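PDB 5TED: Lmo0488 protein from Listeria monocytogenes serovar 1/2a, which activates protocatechuate biosynthesis genes in response to shikimate, as a LysR-type regulator that probably binds DNA, this chain being its effector-binding domain. Local coordinates for residues V18-T26 and A195-Y203. Numbering follows the deposited sequence.
Sequences VPELVQNFT and AFKDFALRY
With CG anti to the backbone N (chi1 -178°), Phe25 carries its ring to the 195-203 helix, while the same torsion in Phe196 (chi1 -177°) sets its ring edge against the Phe25 face; the two meet edge-to-face, planes 87° apart and centroids 5.1 Å apart. Phe196 CD1 stands over the centre of the Phe25 ring, and Phe196 CB adds a CH-pi contact to that face. The Phe199 ring receives a CH-pi contact from Phe25 CB, which lies over its face, 4.0 Å from the centroid, and the three phenylalanines form an aromatic cluster. Asn24 CB lies at the edge of the Phe199 ring, 3.6 Å from Phe199 CZ. Leu21 is a knob among Phe196, Phe199, Ala200 and Tyr203, its CD2 doing most of the touching, 3.8 Å from Tyr203 CD1. At the outer end, the extended Glu20 side chain crosses Tyr203 at about a right angle, and Tyr203 OH donates a 2.6 Å hydrogen bond to Glu20 OE2 on its anti side. Asn24 ND2 donates a 2.9 Å hydrogen bond to Glu20 O of its own helix, a carbonyl that also accepts from Asn24 N on the opposite face. In this periplasmic-binding-protein-like fold the pair joins helix 17-26, which follows strand 4-10, to the C-terminal helix 191-208. Phe196 continues onto Ile5 and Leu7 of strand 4-10 and Phe36 of strand 35-41, Ala200 rests on Leu74 of strand 69-84, and Val22 packs against Tyr149 of the second subunit.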
loop_
_atom_site.group_PDB
_atom_site.type_symbol
_atom_site.label_atom_id
_atom_site.label_comp_id
_atom_site.label_asym_id
_atom_site.label_seq_id
_atom_site.Cartn_x
_atom_site.Cartn_y
_atom_site.Cartn_z
ATOM N N VAL A 18 9.779 5.297 8.377
ATOM C CA VAL A 18 9.033 5.445 9.631
ATOM C C VAL A 18 9.492 4.438 10.680
ATOM O O VAL A 18 9.755 4.849 11.822
ATOM C CB VAL A 18 7.520 5.386 9.359
ATOM C CG1 VAL A 18 6.760 5.126 10.631
ATOM C CG2 VAL A 18 7.076 6.705 8.763
ATOM N N PRO A 19 9.645 3.142 10.368
ATOM C CA PRO A 19 10.198 2.200 11.360
ATOM C C PRO A 19 11.529 2.649 11.943
ATOM O O PRO A 19 11.737 2.552 13.160
ATOM C CB PRO A 19 10.371 0.909 10.541
ATOM C CG PRO A 19 9.295 1.005 9.471
ATOM C CD PRO A 19 9.262 2.468 9.111
ATOM N N GLU A 20 12.436 3.155 11.097
ATOM C CA GLU A 20 13.740 3.614 11.574
ATOM C C GLU A 20 13.601 4.788 12.536
ATOM O O GLU A 20 14.265 4.836 13.580
ATOM C CB GLU A 20 14.621 4.008 10.385
ATOM C CG GLU A 20 16.090 4.371 10.793
ATOM C CD GLU A 20 17.007 4.633 9.589
ATOM O OE1 GLU A 20 16.574 4.411 8.441
ATOM O OE2 GLU A 20 18.169 5.053 9.792
ATOM N N LEU A 21 12.752 5.754 12.191
ATOM C CA LEU A 21 12.510 6.904 13.061
ATOM C C LEU A 21 11.870 6.482 14.379
ATOM O O LEU A 21 12.286 6.922 15.458
ATOM C CB LEU A 21 11.608 7.910 12.332
ATOM C CG LEU A 21 12.244 8.685 11.176
ATOM C CD1 LEU A 21 11.199 9.452 10.426
ATOM C CD2 LEU A 21 13.309 9.670 11.714
ATOM N N VAL A 22 10.844 5.632 14.313
ATOM C CA VAL A 22 10.125 5.233 15.526
ATOM C C VAL A 22 11.020 4.405 16.435
ATOM O O VAL A 22 11.049 4.602 17.655
ATOM C CB VAL A 22 8.856 4.458 15.146
ATOM C CG1 VAL A 22 8.322 3.703 16.357
ATOM C CG2 VAL A 22 7.792 5.419 14.597
ATOM N N GLN A 23 11.770 3.470 15.857
ATOM C CA GLN A 23 12.645 2.631 16.665
ATOM C C GLN A 23 13.704 3.477 17.374
ATOM O O GLN A 23 13.933 3.318 18.578
ATOM C CB GLN A 23 13.276 1.544 15.785
ATOM C CG GLN A 23 13.987 0.430 16.562
ATOM C CD GLN A 23 15.362 0.827 17.031
ATOM O OE1 GLN A 23 16.089 1.521 16.329
ATOM N NE2 GLN A 23 15.733 0.377 18.218
ATOM N N ASN A 24 14.348 4.399 16.647
ATOM C CA ASN A 24 15.388 5.220 17.262
ATOM C C ASN A 24 14.802 6.212 18.265
ATOM O O ASN A 24 15.364 6.410 19.350
ATOM C CB ASN A 24 16.196 5.949 16.183
ATOM C CG ASN A 24 17.289 5.072 15.574
ATOM O OD1 ASN A 24 18.371 4.952 16.149
ATOM N ND2 ASN A 24 17.017 4.462 14.418
ATOM N N PHE A 25 13.652 6.805 17.953
ATOM C CA PHE A 25 12.983 7.681 18.914
ATOM C C PHE A 25 12.692 6.964 20.230
ATOM O O PHE A 25 12.919 7.513 21.321
ATOM C CB PHE A 25 11.679 8.188 18.291
ATOM C CG PHE A 25 10.900 9.134 19.160
ATOM C CD1 PHE A 25 11.328 10.434 19.337
ATOM C CD2 PHE A 25 9.691 8.749 19.722
ATOM C CE1 PHE A 25 10.604 11.322 20.102
ATOM C CE2 PHE A 25 8.946 9.640 20.475
ATOM C CZ PHE A 25 9.406 10.931 20.669
ATOM N N THR A 26 12.207 5.729 20.150
ATOM C CA THR A 26 11.697 5.000 21.307
ATOM C C THR A 26 12.795 4.385 22.158
ATOM O O THR A 26 12.494 3.852 23.240
ATOM C CB THR A 26 10.709 3.917 20.841
ATOM O OG1 THR A 26 9.652 4.541 20.098
ATOM C CG2 THR A 26 10.076 3.192 22.042
ATOM N N ALA A 195 8.478 16.561 20.598
ATOM C CA ALA A 195 9.694 15.784 20.770
ATOM C C ALA A 195 9.966 14.949 19.531
ATOM O O ALA A 195 11.105 14.885 19.058
ATOM C CB ALA A 195 9.598 14.899 22.015
ATOM N N PHE A 196 8.922 14.337 18.962
ATOM C CA PHE A 196 9.131 13.529 17.772
ATOM C C PHE A 196 9.487 14.375 16.554
ATOM O O PHE A 196 10.345 13.982 15.754
ATOM C CB PHE A 196 7.903 12.684 17.468
ATOM C CG PHE A 196 8.105 11.774 16.296
ATOM C CD1 PHE A 196 8.865 10.620 16.434
ATOM C CD2 PHE A 196 7.557 12.081 15.054
ATOM C CE1 PHE A 196 9.076 9.770 15.363
ATOM C CE2 PHE A 196 7.753 11.234 13.969
ATOM C CZ PHE A 196 8.525 10.081 14.122
ATOM N N LYS A 197 8.813 15.513 16.370
ATOM C CA LYS A 197 9.144 16.393 15.254
ATOM C C LYS A 197 10.612 16.799 15.299
ATOM O O LYS A 197 11.335 16.656 14.305
ATOM C CB LYS A 197 8.246 17.629 15.267
ATOM C CG LYS A 197 8.516 18.623 14.129
ATOM C CD LYS A 197 7.697 19.910 14.328
ATOM C CE LYS A 197 7.924 20.900 13.194
ATOM N NZ LYS A 197 7.060 22.101 13.387
ATOM N N ASP A 198 11.067 17.319 16.444
ATOM C CA ASP A 198 12.460 17.742 16.557
ATOM C C ASP A 198 13.417 16.575 16.336
ATOM O O ASP A 198 14.433 16.711 15.636
ATOM C CB ASP A 198 12.715 18.368 17.930
ATOM C CG ASP A 198 11.989 19.692 18.123
ATOM O OD1 ASP A 198 11.495 20.267 17.128
ATOM O OD2 ASP A 198 11.940 20.170 19.277
ATOM N N PHE A 199 13.118 15.424 16.934
ATOM C CA PHE A 199 13.958 14.252 16.732
ATOM C C PHE A 199 14.059 13.889 15.258
ATOM O O PHE A 199 15.160 13.643 14.736
ATOM C CB PHE A 199 13.420 13.064 17.526
ATOM C CG PHE A 199 13.948 11.757 17.036
ATOM C CD1 PHE A 199 15.152 11.274 17.493
ATOM C CD2 PHE A 199 13.228 11.013 16.121
ATOM C CE1 PHE A 199 15.652 10.072 17.020
ATOM C CE2 PHE A 199 13.711 9.813 15.653
ATOM C CZ PHE A 199 14.923 9.340 16.105
ATOM N N ALA A 200 12.912 13.830 14.574
ATOM C CA ALA A 200 12.900 13.374 13.187
ATOM C C ALA A 200 13.641 14.333 12.270
ATOM O O ALA A 200 14.370 13.896 11.377
ATOM C CB ALA A 200 11.462 13.201 12.711
ATOM N N LEU A 201 13.473 15.642 12.468
ATOM C CA LEU A 201 14.188 16.590 11.613
ATOM C C LEU A 201 15.699 16.495 11.812
ATOM O O LEU A 201 16.475 16.550 10.838
ATOM C CB LEU A 201 13.688 18.008 11.894
ATOM C CG LEU A 201 12.273 18.259 11.350
ATOM C CD1 LEU A 201 11.769 19.646 11.710
ATOM C CD2 LEU A 201 12.251 18.059 9.839
ATOM N N ARG A 202 16.137 16.383 13.070
ATOM C CA ARG A 202 17.558 16.198 13.355
ATOM C C ARG A 202 18.080 14.923 12.711
ATOM O O ARG A 202 19.168 14.907 12.123
ATOM C CB ARG A 202 17.803 16.155 14.864
ATOM C CG ARG A 202 17.833 17.501 15.585
ATOM C CD ARG A 202 18.432 17.367 17.012
ATOM N NE ARG A 202 17.901 16.221 17.760
ATOM C CZ ARG A 202 16.856 16.276 18.589
ATOM N NH1 ARG A 202 16.220 17.430 18.791
ATOM N NH2 ARG A 202 16.439 15.177 19.220
ATOM N N TYR A 203 17.322 13.831 12.847
ATOM C CA TYR A 203 17.729 12.540 12.296
ATOM C C TYR A 203 17.831 12.597 10.773
ATOM O O TYR A 203 18.803 12.110 10.183
ATOM C CB TYR A 203 16.718 11.466 12.715
ATOM C CG TYR A 203 17.243 10.052 12.545
ATOM C CD1 TYR A 203 17.100 9.369 11.336
ATOM C CD2 TYR A 203 17.917 9.418 13.587
ATOM C CE1 TYR A 203 17.596 8.087 11.178
ATOM C CE2 TYR A 203 18.413 8.137 13.450
ATOM C CZ TYR A 203 18.256 7.472 12.240
ATOM O OH TYR A 203 18.773 6.185 12.092
#